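WbbZ protein (Klebsiella pneumoniae subsp. pneumoniae NTUH-K2044, PDB 6X1L) is of uncharacterised function but, as a member of the polysaccharide pyruvyl transferase family, probably transfers a pyruvyl group onto a bacterial surface sugar. Local coordinates at residues I100-S104 / T147-A151; C124-I128 / A253-S258; K27-G31 / F71-N76. All blocks are in the same frame, centred on the assembly; numbering follows the deposited sequence.

Contact 1 of 3, residues I100-S104 / T147-A151; sequences IIMPS and TDDMA
P103, where the chain turns a corner near the end of strand 98-104, carries the apolar part of this contact by laying its ring against the loop that follows strand 144-146. CG of P103 meets the methyl CG2 of T147 at 3.6 Å, and CD of P103 lies 3.6 Å from SE of M150. The ring also rests on backbone: CB of P103 is 3.5 Å from O of D148. Both methionines are selenomethionines with chains folded at chi2 and chi3 (chi2 -64° in M102, -57° in M150). The folds bring CE of M102 to 3.9 Å from SE of M150, side chain against side chain at a slant. F11 of helix 6-21 touches both, and I38, T42 and F45 of helix 33-48 lie against M150.

The polar part runs through one water. It donates to O of P103 at 2.8 Å and accepts from N of M150 at 2.9 Å, with a weak bond to OD1 of D149. OD2 of D149 takes N of A151 in an Asx turn, from above the carboxylate plane at 2.9 Å, and also bonds NE2 of H229, while OD1 forms a salt bridge with R125.

The two segments thus meet through apolar side chains and a shared water. The salt bridge, the H229 bond, the Asx turn and the weak water bond together would hold the buried D149 carboxylate in one rotation.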
loop_
_atom_site.group_PDB
_atom_site.type_symbol
_atom_site.label_atom_id
_atom_site.label_comp_id
_atom_site.label_asym_id
_atom_site.label_seq_id
_atom_site.Cartn_x
_atom_site.Cartn_y
_atom_site.Cartn_z
ATOM N N ILE A 100 15.513 -24.643 -0.779
ATOM C CA ILE A 100 14.252 -24.903 -1.458
ATOM C C ILE A 100 13.806 -23.613 -2.129
ATOM O O ILE A 100 13.555 -22.606 -1.454
ATOM C CB ILE A 100 13.181 -25.417 -0.485
ATOM C CG1 ILE A 100 13.601 -26.756 0.119
ATOM C CG2 ILE A 100 11.844 -25.548 -1.195
ATOM C CD1 ILE A 100 12.587 -27.329 1.081
ATOM N N ILE A 101 13.710 -23.640 -3.454
ATOM C CA ILE A 101 13.238 -22.493 -4.217
ATOM C C ILE A 101 11.738 -22.665 -4.425
ATOM O O ILE A 101 11.302 -23.558 -5.155
ATOM C CB ILE A 101 13.980 -22.359 -5.551
ATOM C CG1 ILE A 101 15.470 -22.109 -5.299
ATOM C CG2 ILE A 101 13.375 -21.238 -6.387
ATOM C CD1 ILE A 101 16.284 -21.909 -6.559
HETATM N N MSE A 102 10.947 -21.818 -3.771
HETATM C CA MSE A 102 9.490 -21.863 -3.894
HETATM C C MSE A 102 9.084 -21.532 -5.342
HETATM O O MSE A 102 9.894 -20.970 -6.079
HETATM C CB MSE A 102 8.861 -20.906 -2.871
HETATM C CG MSE A 102 9.180 -21.294 -1.430
HETATM SE SE MSE A 102 8.435 -23.037 -0.888
HETATM C CE MSE A 102 6.687 -22.379 -0.281
ATOM N N PRO A 103 7.844 -21.902 -5.755
ATOM C CA PRO A 103 7.478 -21.837 -7.183
ATOM C C PRO A 103 7.933 -20.579 -7.906
ATOM O O PRO A 103 7.467 -19.472 -7.610
ATOM C CB PRO A 103 5.950 -21.932 -7.145
ATOM C CG PRO A 103 5.690 -22.809 -5.968
ATOM C CD PRO A 103 6.735 -22.443 -4.942
ATOM N N SER A 104 8.839 -20.746 -8.870
ATOM C CA SER A 104 9.551 -19.617 -9.448
ATOM C C SER A 104 9.650 -19.744 -10.963
ATOM O O SER A 104 9.506 -20.826 -11.540
ATOM C CB SER A 104 10.959 -19.485 -8.854
ATOM O OG SER A 104 10.899 -19.140 -7.480
ATOM N N THR A 147 4.442 -26.634 -10.128
ATOM C CA THR A 147 3.180 -26.364 -9.454
ATOM C C THR A 147 2.860 -24.889 -9.649
ATOM O O THR A 147 3.681 -24.118 -10.150
ATOM C CB THR A 147 3.244 -26.748 -7.970
ATOM O OG1 THR A 147 1.955 -26.584 -7.365
ATOM C CG2 THR A 147 4.273 -25.908 -7.233
ATOM N N ASP A 148 1.647 -24.505 -9.262
ATOM C CA ASP A 148 1.192 -23.138 -9.474
ATOM C C ASP A 148 2.006 -22.144 -8.654
ATOM O O ASP A 148 2.507 -22.456 -7.570
ATOM C CB ASP A 148 -0.288 -23.006 -9.113
ATOM C CG ASP A 148 -1.197 -23.650 -10.139
ATOM O OD1 ASP A 148 -0.948 -23.478 -11.351
ATOM O OD2 ASP A 148 -2.161 -24.333 -9.731
ATOM N N ASP A 149 2.138 -20.931 -9.194
ATOM C CA ASP A 149 2.623 -19.798 -8.415
ATOM C C ASP A 149 1.911 -19.749 -7.070
ATOM O O ASP A 149 0.740 -20.126 -6.952
ATOM C CB ASP A 149 2.397 -18.494 -9.188
ATOM C CG ASP A 149 2.880 -17.261 -8.428
ATOM O OD1 ASP A 149 4.079 -16.915 -8.533
ATOM O OD2 ASP A 149 2.057 -16.631 -7.728
HETATM N N MSE A 150 2.632 -19.310 -6.042
HETATM C CA MSE A 150 2.094 -19.292 -4.682
HETATM C C MSE A 150 0.782 -18.509 -4.570
HETATM O O MSE A 150 -0.094 -18.875 -3.782
HETATM C CB MSE A 150 3.113 -18.707 -3.699
HETATM C CG MSE A 150 4.353 -19.555 -3.474
HETATM SE SE MSE A 150 3.956 -21.364 -2.851
HETATM C CE MSE A 150 3.137 -20.951 -1.132
ATOM N N ALA A 151 0.638 -17.447 -5.372
ATOM C CA ALA A 151 -0.534 -16.580 -5.243
ATOM C C ALA A 151 -1.842 -17.331 -5.448
ATOM O O ALA A 151 -2.882 -16.887 -4.953
ATOM C CB ALA A 151 -0.448 -15.410 -6.224
HETATM O O HOH W 1 5.256 -18.200 -6.516
#

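Contact 2 of 3, residues C124-I128 / A253-S258; sequences CRENI and AVYNYS
A253 presents its methyl group to E126, and here the loop between strand 120-124 and helix 127-135 packs closely on helix 250-259. CB of E126 sits 3.3 Å from O of A253, and CB of A253 lies 3.7 Å from both CG and OE1 of E126. The glutamate chain is bent at chi2 (80°), which turns its carboxylate back toward helix 127-135, where E126 is the N-cap and OE2 bonds the hydroxyl of T129. CG2 of V254 fills the next position, 3.8 Å from CG of E126 and 4.0 Å from NE of R125, whose guanidinium is held by D149. A water donates to O of R125 and to OG of S258, which also bonds OD1 of D148.

The outer side is looser. ND2 of N127 approaches the edge of the Y257 ring, 3.7 Å from CD1, with amide and ring planes 85° apart, and CD1 of I128 reaches CB of A253 at 3.8 Å; N127 and I128 are both exposed.

L228 of helix 228-236 touches both R125 and V254, while I146 lies against N127 and Y257. The contact therefore joins the C-terminal end of strand 120-124, beside edge strand 144-146, to helix 250-259, which follows strand 240-243 and precedes strand 266-268 of the four-stranded sheet in the chain.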
loop_
_atom_site.group_PDB
_atom_site.type_symbol
_atom_site.label_atom_id
_atom_site.label_comp_id
_atom_site.label_asym_id
_atom_site.label_seq_id
_atom_site.Cartn_x
_atom_site.Cartn_y
_atom_site.Cartn_z
ATOM N N CYS A 124 9.008 -25.062 -9.847
ATOM C CA CYS A 124 8.810 -24.262 -11.045
ATOM C C CYS A 124 7.331 -23.942 -11.203
ATOM O O CYS A 124 6.476 -24.822 -11.043
ATOM C CB CYS A 124 9.324 -25.007 -12.278
ATOM S SG CYS A 124 10.941 -25.782 -12.019
ATOM N N ARG A 125 7.026 -22.684 -11.520
ATOM C CA ARG A 125 5.642 -22.247 -11.621
ATOM C C ARG A 125 5.114 -22.255 -13.053
ATOM O O ARG A 125 3.990 -21.799 -13.287
ATOM C CB ARG A 125 5.473 -20.855 -10.996
ATOM C CG ARG A 125 6.184 -19.729 -11.718
ATOM C CD ARG A 125 6.002 -18.413 -10.945
ATOM N NE ARG A 125 6.558 -17.275 -11.667
ATOM C CZ ARG A 125 6.587 -16.034 -11.189
ATOM N NH1 ARG A 125 6.099 -15.776 -9.983
ATOM N NH2 ARG A 125 7.111 -15.056 -11.914
ATOM N N GLU A 126 5.889 -22.759 -14.012
ATOM C CA GLU A 126 5.383 -22.970 -15.364
ATOM C C GLU A 126 6.272 -23.985 -16.077
ATOM O O GLU A 126 7.305 -24.412 -15.558
ATOM C CB GLU A 126 5.283 -21.659 -16.155
ATOM C CG GLU A 126 6.209 -20.537 -15.687
ATOM C CD GLU A 126 7.625 -20.691 -16.193
ATOM O OE1 GLU A 126 7.862 -21.586 -17.038
ATOM O OE2 GLU A 126 8.497 -19.913 -15.752
ATOM N N ASN A 127 5.850 -24.352 -17.292
ATOM C CA ASN A 127 6.458 -25.470 -18.015
ATOM C C ASN A 127 7.818 -25.123 -18.603
ATOM O O ASN A 127 8.638 -26.022 -18.827
ATOM C CB ASN A 127 5.527 -25.932 -19.136
ATOM C CG ASN A 127 4.513 -26.948 -18.669
ATOM O OD1 ASN A 127 4.852 -27.909 -17.980
ATOM N ND2 ASN A 127 3.256 -26.740 -19.044
ATOM N N ILE A 128 8.061 -23.847 -18.903
ATOM C CA ILE A 128 9.336 -23.460 -19.496
ATOM C C ILE A 128 10.454 -23.592 -18.474
ATOM O O ILE A 128 11.527 -24.132 -18.767
ATOM C CB ILE A 128 9.253 -22.034 -20.068
ATOM C CG1 ILE A 128 8.190 -21.966 -21.166
ATOM C CG2 ILE A 128 10.612 -21.601 -20.603
ATOM C CD1 ILE A 128 8.171 -20.658 -21.917
ATOM N N ALA A 253 4.130 -17.918 -20.109
ATOM C CA ALA A 253 4.330 -19.262 -19.574
ATOM C C ALA A 253 3.454 -19.517 -18.352
ATOM O O ALA A 253 2.928 -20.623 -18.181
ATOM C CB ALA A 253 5.804 -19.485 -19.235
ATOM N N VAL A 254 3.287 -18.517 -17.485
ATOM C CA VAL A 254 2.412 -18.707 -16.331
ATOM C C VAL A 254 0.958 -18.803 -16.784
ATOM O O VAL A 254 0.170 -19.577 -16.226
ATOM C CB VAL A 254 2.620 -17.580 -15.301
ATOM C CG1 VAL A 254 1.626 -17.710 -14.157
ATOM C CG2 VAL A 254 4.046 -17.606 -14.760
ATOM N N TYR A 255 0.587 -18.033 -17.810
ATOM C CA TYR A 255 -0.775 -18.089 -18.330
ATOM C C TYR A 255 -1.103 -19.476 -18.867
ATOM O O TYR A 255 -2.170 -20.030 -18.578
ATOM C CB TYR A 255 -0.968 -17.042 -19.429
ATOM C CG TYR A 255 -2.282 -17.204 -20.163
ATOM C CD1 TYR A 255 -3.457 -16.663 -19.649
ATOM C CD2 TYR A 255 -2.353 -17.910 -21.356
ATOM C CE1 TYR A 255 -4.663 -16.817 -20.312
ATOM C CE2 TYR A 255 -3.553 -18.070 -22.022
ATOM C CZ TYR A 255 -4.705 -17.520 -21.496
ATOM O OH TYR A 255 -5.903 -17.673 -22.157
ATOM N N ASN A 256 -0.201 -20.045 -19.671
ATOM C CA ASN A 256 -0.467 -21.345 -20.278
ATOM C C ASN A 256 -0.582 -22.445 -19.233
ATOM O O ASN A 256 -1.368 -23.381 -19.407
ATOM C CB ASN A 256 0.625 -21.688 -21.294
ATOM C CG ASN A 256 0.530 -20.853 -22.558
ATOM O OD1 ASN A 256 -0.560 -20.475 -22.986
ATOM N ND2 ASN A 256 1.675 -20.562 -23.163
ATOM N N TYR A 257 0.167 -22.345 -18.134
ATOM C CA TYR A 257 0.151 -23.401 -17.129
ATOM C C TYR A 257 -0.983 -23.254 -16.118
ATOM O O TYR A 257 -1.568 -24.261 -15.702
ATOM C CB TYR A 257 1.487 -23.447 -16.382
ATOM C CG TYR A 257 1.563 -24.590 -15.394
ATOM C CD1 TYR A 257 1.688 -25.908 -15.832
ATOM C CD2 TYR A 257 1.499 -24.358 -14.030
ATOM C CE1 TYR A 257 1.749 -26.957 -14.931
ATOM C CE2 TYR A 257 1.560 -25.400 -13.122
ATOM C CZ TYR A 257 1.686 -26.696 -13.579
ATOM O OH TYR A 257 1.747 -27.731 -12.675
ATOM N N SER A 258 -1.312 -22.025 -15.716
ATOM C CA SER A 258 -2.176 -21.797 -14.566
ATOM C C SER A 258 -3.481 -21.077 -14.876
ATOM O O SER A 258 -4.470 -21.310 -14.179
ATOM C CB SER A 258 -1.426 -20.993 -13.493
ATOM O OG SER A 258 -0.331 -21.728 -12.975
HETATM O O HOH W 2 1.942 -20.485 -11.972
#

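Contact 3 of 3, residues K27-G31 / F71-N76; sequences KANPG and FGGGGN
Two loops at the C-terminal ends of neighbouring parallel strands, 23-27 and 67-71, meet here; the second is a run of four glycines, G72 to G75, leading toward helix 84-92. K27 and F71 form a parallel beta bridge, and the pairing ends with N of G72 donating to O of K27 at 2.8 Å. Past this bond the chains separate and the side chain of N29 bridges the gap.

With CG anti to the backbone N (chi1 -173°), the N29 amide reaches over the glycine loop. Its CB lies 3.1 Å from O of G73, and ND2 is 3.8 Å from CA of G74. OD1 of N29 meets only carbon across the contact: CB of N76 at 3.7 Å and CZ of F71 at 4.1 Å, the amide and ring planes 69° apart. ND2 has a weak hydrogen bond to D35 of helix 33-48. OD1 of N76 instead bonds N of G85 at the start of helix 84-92.

N29 passes close over G72 and G74, whose lack of side chains lets its backbone and amide approach. K27 curls back so that NZ donates to O of A28 at 2.6 Å, in the carbonyl plane, and forms salt bridges with D198 and D201.

D198, D201 and O of A28 together grip NZ of K27 and fix its direction. OD1 of N29, by contrast, is buried with no polar partner in the model, which probably costs some energy.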
loop_
_atom_site.group_PDB
_atom_site.type_symbol
_atom_site.label_atom_id
_atom_site.label_comp_id
_atom_site.label_asym_id
_atom_site.label_seq_id
_atom_site.Cartn_x
_atom_site.Cartn_y
_atom_site.Cartn_z
ATOM N N LYS A 27 13.301 -16.682 3.530
ATOM C CA LYS A 27 13.628 -15.372 2.975
ATOM C C LYS A 27 12.596 -15.045 1.906
ATOM O O LYS A 27 12.556 -15.699 0.857
ATOM C CB LYS A 27 15.036 -15.341 2.387
ATOM C CG LYS A 27 15.416 -13.968 1.838
ATOM C CD LYS A 27 15.424 -12.925 2.950
ATOM C CE LYS A 27 15.530 -11.500 2.406
ATOM N NZ LYS A 27 14.276 -11.052 1.732
ATOM N N ALA A 28 11.765 -14.040 2.172
ATOM C CA ALA A 28 10.799 -13.586 1.183
ATOM C C ALA A 28 11.515 -12.941 0.003
ATOM O O ALA A 28 12.510 -12.233 0.171
ATOM C CB ALA A 28 9.820 -12.590 1.809
ATOM N N ASN A 29 11.002 -13.192 -1.188
ATOM C CA ASN A 29 11.546 -12.561 -2.383
ATOM C C ASN A 29 11.290 -11.058 -2.336
ATOM O O ASN A 29 10.149 -10.640 -2.118
ATOM C CB ASN A 29 10.900 -13.166 -3.628
ATOM C CG ASN A 29 11.540 -12.685 -4.915
ATOM O OD1 ASN A 29 12.763 -12.661 -5.039
ATOM N ND2 ASN A 29 10.711 -12.297 -5.881
ATOM N N PRO A 30 12.311 -10.223 -2.505
ATOM C CA PRO A 30 12.076 -8.781 -2.633
ATOM C C PRO A 30 11.558 -8.424 -4.018
ATOM O O PRO A 30 11.729 -9.164 -4.990
ATOM C CB PRO A 30 13.462 -8.166 -2.397
ATOM C CG PRO A 30 14.302 -9.274 -1.825
ATOM C CD PRO A 30 13.742 -10.538 -2.388
ATOM N N GLY A 31 10.905 -7.276 -4.096
ATOM C CA GLY A 31 10.398 -6.794 -5.362
ATOM C C GLY A 31 9.210 -5.878 -5.152
ATOM O O GLY A 31 9.050 -5.285 -4.091
ATOM N N PHE A 71 13.632 -20.196 -0.017
ATOM C CA PHE A 71 13.740 -18.967 -0.789
ATOM C C PHE A 71 12.398 -18.686 -1.452
ATOM O O PHE A 71 11.912 -19.501 -2.246
ATOM C CB PHE A 71 14.855 -19.055 -1.827
ATOM C CG PHE A 71 15.121 -17.757 -2.528
ATOM C CD1 PHE A 71 15.652 -16.681 -1.836
ATOM C CD2 PHE A 71 14.832 -17.607 -3.872
ATOM C CE1 PHE A 71 15.892 -15.479 -2.473
ATOM C CE2 PHE A 71 15.070 -16.408 -4.516
ATOM C CZ PHE A 71 15.600 -15.343 -3.816
ATOM N N GLY A 72 11.809 -17.532 -1.132
ATOM C CA GLY A 72 10.458 -17.247 -1.578
ATOM C C GLY A 72 10.337 -17.245 -3.090
ATOM O O GLY A 72 11.294 -16.969 -3.814
ATOM N N GLY A 73 9.137 -17.564 -3.561
ATOM C CA GLY A 73 8.895 -17.647 -4.986
ATOM C C GLY A 73 8.969 -16.293 -5.664
ATOM O O GLY A 73 9.003 -15.240 -5.030
ATOM N N GLY A 74 8.995 -16.329 -6.985
ATOM C CA GLY A 74 9.019 -15.115 -7.770
ATOM C C GLY A 74 9.745 -15.341 -9.080
ATOM O O GLY A 74 10.011 -16.471 -9.482
ATOM N N GLY A 75 10.064 -14.230 -9.735
ATOM C CA GLY A 75 10.741 -14.262 -11.012
ATOM C C GLY A 75 11.986 -13.405 -11.027
ATOM O O GLY A 75 12.279 -12.742 -12.026
ATOM N N ASN A 76 12.736 -13.416 -9.923
ATOM C CA ASN A 76 13.946 -12.607 -9.851
ATOM C C ASN A 76 15.147 -13.303 -10.484
ATOM O O ASN A 76 16.075 -12.629 -10.948
ATOM C CB ASN A 76 14.249 -12.246 -8.396
ATOM C CG ASN A 76 15.289 -11.154 -8.273
ATOM O OD1 ASN A 76 16.486 -11.429 -8.204
ATOM N ND2 ASN A 76 14.835 -9.902 -8.240
#

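Each contact includes at least one segment at the C-terminal end of a strand of the six-stranded parallel sheet, the edge where Rossmann-like domains usually place their sites. Contacts 1 and 3, with centres about 10 Å apart, are stitched by strand pairing: N of F71 lies 2.8 Å from O of I100, and N of M102 is 2.9 Å from O of F71. Contacts 1 and 2, centres about 11 Å apart, share polar bonds: NH1 of R125 makes a salt bridge to OD1 of D149 at 2.7 Å, and OG of S258 probably bonds OD1 of D148 at 2.5 Å. R125 also spans to contact 3, its NH1 3.7 Å from CA of G74, although those centres are about 17 Å apart.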